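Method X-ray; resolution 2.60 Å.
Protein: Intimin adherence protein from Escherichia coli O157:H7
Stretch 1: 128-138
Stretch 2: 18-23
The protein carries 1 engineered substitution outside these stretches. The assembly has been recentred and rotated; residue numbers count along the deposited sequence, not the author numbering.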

# COMPACT_ATOMS: atom_id res chain seq x y z
N TYR A 128 -4.24 -7.31 3.68
CA TYR A 128 -5.14 -7.79 2.64
C TYR A 128 -6.54 -7.23 2.86
O TYR A 128 -7.22 -6.85 1.92
CB TYR A 128 -5.18 -9.32 2.61
CG TYR A 128 -6.11 -9.86 1.56
CD1 TYR A 128 -5.64 -10.24 0.31
CD2 TYR A 128 -7.48 -9.97 1.80
CE1 TYR A 128 -6.49 -10.73 -0.66
CE2 TYR A 128 -8.34 -10.45 0.84
CZ TYR A 128 -7.84 -10.83 -0.39
OH TYR A 128 -8.70 -11.32 -1.35
N ASP A 129 -6.96 -7.18 4.12
CA ASP A 129 -8.28 -6.65 4.46
C ASP A 129 -8.37 -5.17 4.12
O ASP A 129 -9.43 -4.67 3.75
CB ASP A 129 -8.59 -6.85 5.95
CG ASP A 129 -8.84 -8.30 6.31
OD1 ASP A 129 -9.17 -9.09 5.40
OD2 ASP A 129 -8.71 -8.65 7.50
N SER A 130 -7.25 -4.47 4.24
CA SER A 130 -7.22 -3.02 4.03
C SER A 130 -6.98 -2.64 2.57
O SER A 130 -7.39 -1.57 2.13
CB SER A 130 -6.15 -2.38 4.91
OG SER A 130 -6.37 -2.67 6.28
N TRP A 131 -6.33 -3.53 1.81
CA TRP A 131 -5.96 -3.21 0.44
C TRP A 131 -6.46 -4.22 -0.58
O TRP A 131 -6.81 -3.85 -1.70
CB TRP A 131 -4.44 -3.05 0.33
CG TRP A 131 -3.90 -1.90 1.13
CD1 TRP A 131 -3.40 -1.94 2.40
CD2 TRP A 131 -3.83 -0.53 0.72
NE1 TRP A 131 -3.01 -0.69 2.80
CE2 TRP A 131 -3.26 0.20 1.79
CE3 TRP A 131 -4.17 0.16 -0.45
CZ2 TRP A 131 -3.04 1.58 1.72
CZ3 TRP A 131 -3.95 1.52 -0.52
CH2 TRP A 131 -3.39 2.22 0.56
N GLY A 132 -6.49 -5.49 -0.20
CA GLY A 132 -6.87 -6.54 -1.13
C GLY A 132 -5.66 -7.17 -1.81
O GLY A 132 -4.52 -6.84 -1.48
N ALA A 133 -5.92 -8.06 -2.75
CA ALA A 133 -4.85 -8.78 -3.45
C ALA A 133 -3.75 -7.84 -3.94
O ALA A 133 -4.01 -6.85 -4.62
CB ALA A 133 -5.42 -9.59 -4.60
N ALA A 134 -2.51 -8.17 -3.60
CA ALA A 134 -1.37 -7.33 -3.94
C ALA A 134 -1.24 -7.08 -5.44
O ALA A 134 -0.85 -6.00 -5.87
CB ALA A 134 -0.08 -7.94 -3.40
N ASN A 135 -1.58 -8.10 -6.23
CA ASN A 135 -1.41 -8.02 -7.68
C ASN A 135 -2.44 -7.13 -8.38
O ASN A 135 -2.33 -6.86 -9.58
CB ASN A 135 -1.39 -9.42 -8.31
CG ASN A 135 -2.68 -10.18 -8.09
OD1 ASN A 135 -2.89 -11.25 -8.66
ND2 ASN A 135 -3.56 -9.64 -7.25
N LYS A 136 -3.44 -6.66 -7.64
CA LYS A 136 -4.40 -5.72 -8.19
C LYS A 136 -3.78 -4.33 -8.31
O LYS A 136 -4.43 -3.39 -8.78
CB LYS A 136 -5.67 -5.67 -7.33
CG LYS A 136 -6.58 -6.87 -7.50
CD LYS A 136 -7.89 -6.67 -6.76
CE LYS A 136 -8.90 -7.75 -7.11
NZ LYS A 136 -9.19 -7.80 -8.57
N TYR A 137 -2.53 -4.22 -7.89
CA TYR A 137 -1.81 -2.95 -7.96
C TYR A 137 -0.69 -3.02 -9.00
O TYR A 137 -0.07 -4.07 -9.20
CB TYR A 137 -1.27 -2.56 -6.59
CG TYR A 137 -2.36 -2.34 -5.57
CD1 TYR A 137 -2.75 -3.35 -4.70
CD2 TYR A 137 -3.03 -1.12 -5.50
CE1 TYR A 137 -3.76 -3.15 -3.77
CE2 TYR A 137 -4.04 -0.92 -4.58
CZ TYR A 137 -4.40 -1.93 -3.72
OH TYR A 137 -5.41 -1.72 -2.81
N SER A 138 -0.45 -1.89 -9.66
CA SER A 138 0.48 -1.82 -10.78
C SER A 138 1.82 -2.51 -10.50
O SER A 138 2.33 -3.26 -11.34
CB SER A 138 0.72 -0.37 -11.17
OG SER A 138 1.76 -0.26 -12.12
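Stretch 2 (18-23) DIIGNN

Stretch 2 enters as the last two residues of a strand, Asp-18 and Ile-19, and then turns as a loop through Ile-20, Gly-21 and Asn-22. From Asp-18 to Gly-21 the chain runs roughly against the direction of the helix 128-131. The turn carries a weak backbone hydrogen bond from Asn-23 N to Ile-19 O at 3.0 Å. It packs where the helix of stretch 1 ends and the chain bends back toward Tyr-137. The backbones come nearest at Gly-132 and Gly-21, with their CA atoms 4.8 Å apart. The two stretches together bury 364 Å².

Tyr-128 stays out of contact, but at the helix end Tyr-128 O accepts a weak hydrogen bond from Gly-132 N at 2.6 Å. Asp-129 and Ser-130 direct their CA-to-CB bonds away from stretch 2 and meet it through backbone oxygens. Asp-129 O is 3.6 Å from the side chain of Asn-22, at OD1 as modelled. The amide of Asn-22 is probably turned over in the model. Ser-130 O also lies 4.0 Å from Ile-19 CG2.

Trp-131 is buried. Its CA-to-CB bond points away, yet the ring end comes nearer, and Trp-131 CE3 packs 3.9 Å from Ile-19 CG2. Its carbonyl oxygen faces the turn. Trp-131 O is 3.0 Å from Gly-21 CA, a CA-H...O contact. Trp-131 O lies 3.4 Å from Asn-22 N, but the angle is too poor for a hydrogen bond.

Gly-132 leaves the helix with phi 94°. A CB here would be jammed against the preceding carbonyl oxygen and would also clash with Gly-21 O. Gly-21 is confined by its neighbours: an ideal CB would lie 1.8 Å from Trp-131 O and 2.2 Å from Tyr-137 OH. The absence of side chains lets the two backbones come this close. Just beyond, a water bridges the stretches, donating to Gly-21 O and accepting from Ala-133 N, each at 3.2 Å.

Ala-134 and Asn-135 make no contact. They begin a short 3-10 segment that ends at Lys-136. Lys-136 points its CA-to-CB bond toward stretch 2, and its aliphatic chain passes the turn, with Lys-136 CD 3.0 Å from Gly-21 O.

Tyr-137 closes the contact. Tyr-137 OH donates to Trp-131 O at 2.8 Å, which ties the bend to the helix end. Tyr-137 OH also accepts a weak hydrogen bond from Gly-21 N at 3.0 Å. Ile-19 CG2 sits at the ring edge, 3.2 Å from Tyr-137 OH. Tyr-137 CE2 packs 3.9 Å from Ile-20 CB. Ser-138 lies beyond reach.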

# COMPACT_ATOMS: atom_id res chain seq x y z
N ASP A 18 -10.83 6.07 -2.62
CA ASP A 18 -11.16 4.87 -3.38
C ASP A 18 -9.97 3.92 -3.49
O ASP A 18 -9.07 4.14 -4.30
CB ASP A 18 -11.65 5.25 -4.78
CG ASP A 18 -11.95 4.04 -5.64
OD1 ASP A 18 -11.73 4.11 -6.87
OD2 ASP A 18 -12.40 3.02 -5.09
N ILE A 19 -9.97 2.88 -2.67
CA ILE A 19 -8.91 1.88 -2.70
C ILE A 19 -9.08 0.96 -3.91
O ILE A 19 -10.10 0.28 -4.05
CB ILE A 19 -8.84 1.04 -1.42
CG1 ILE A 19 -8.37 1.89 -0.23
CG2 ILE A 19 -7.90 -0.14 -1.60
CD1 ILE A 19 -9.41 2.85 0.30
N ILE A 20 -8.07 0.95 -4.78
CA ILE A 20 -8.13 0.20 -6.03
C ILE A 20 -8.26 -1.31 -5.82
O ILE A 20 -8.91 -1.99 -6.61
CB ILE A 20 -6.87 0.47 -6.88
CG1 ILE A 20 -6.73 1.97 -7.15
CG2 ILE A 20 -6.92 -0.31 -8.18
CD1 ILE A 20 -7.92 2.56 -7.87
N GLY A 21 -7.65 -1.81 -4.75
CA GLY A 21 -7.57 -3.25 -4.53
C GLY A 21 -8.86 -3.96 -4.16
O GLY A 21 -9.06 -5.11 -4.53
N ASN A 22 -9.72 -3.28 -3.41
CA ASN A 22 -10.95 -3.90 -2.94
C ASN A 22 -12.20 -3.07 -3.20
O ASN A 22 -13.28 -3.37 -2.69
CB ASN A 22 -10.85 -4.24 -1.45
CG ASN A 22 -10.38 -3.06 -0.61
OD1 ASN A 22 -9.72 -3.24 0.41
ND2 ASN A 22 -10.72 -1.85 -1.05
N ASN A 23 -12.05 -2.02 -4.00
CA ASN A 23 -13.17 -1.15 -4.34
C ASN A 23 -13.88 -0.60 -3.10
O ASN A 23 -15.10 -0.53 -3.04
CB ASN A 23 -14.17 -1.88 -5.24
CG ASN A 23 -13.56 -2.26 -6.58
OD1 ASN A 23 -12.99 -1.42 -7.27
ND2 ASN A 23 -13.68 -3.53 -6.94
O HOH W 1 -8.89 -8.19 -3.81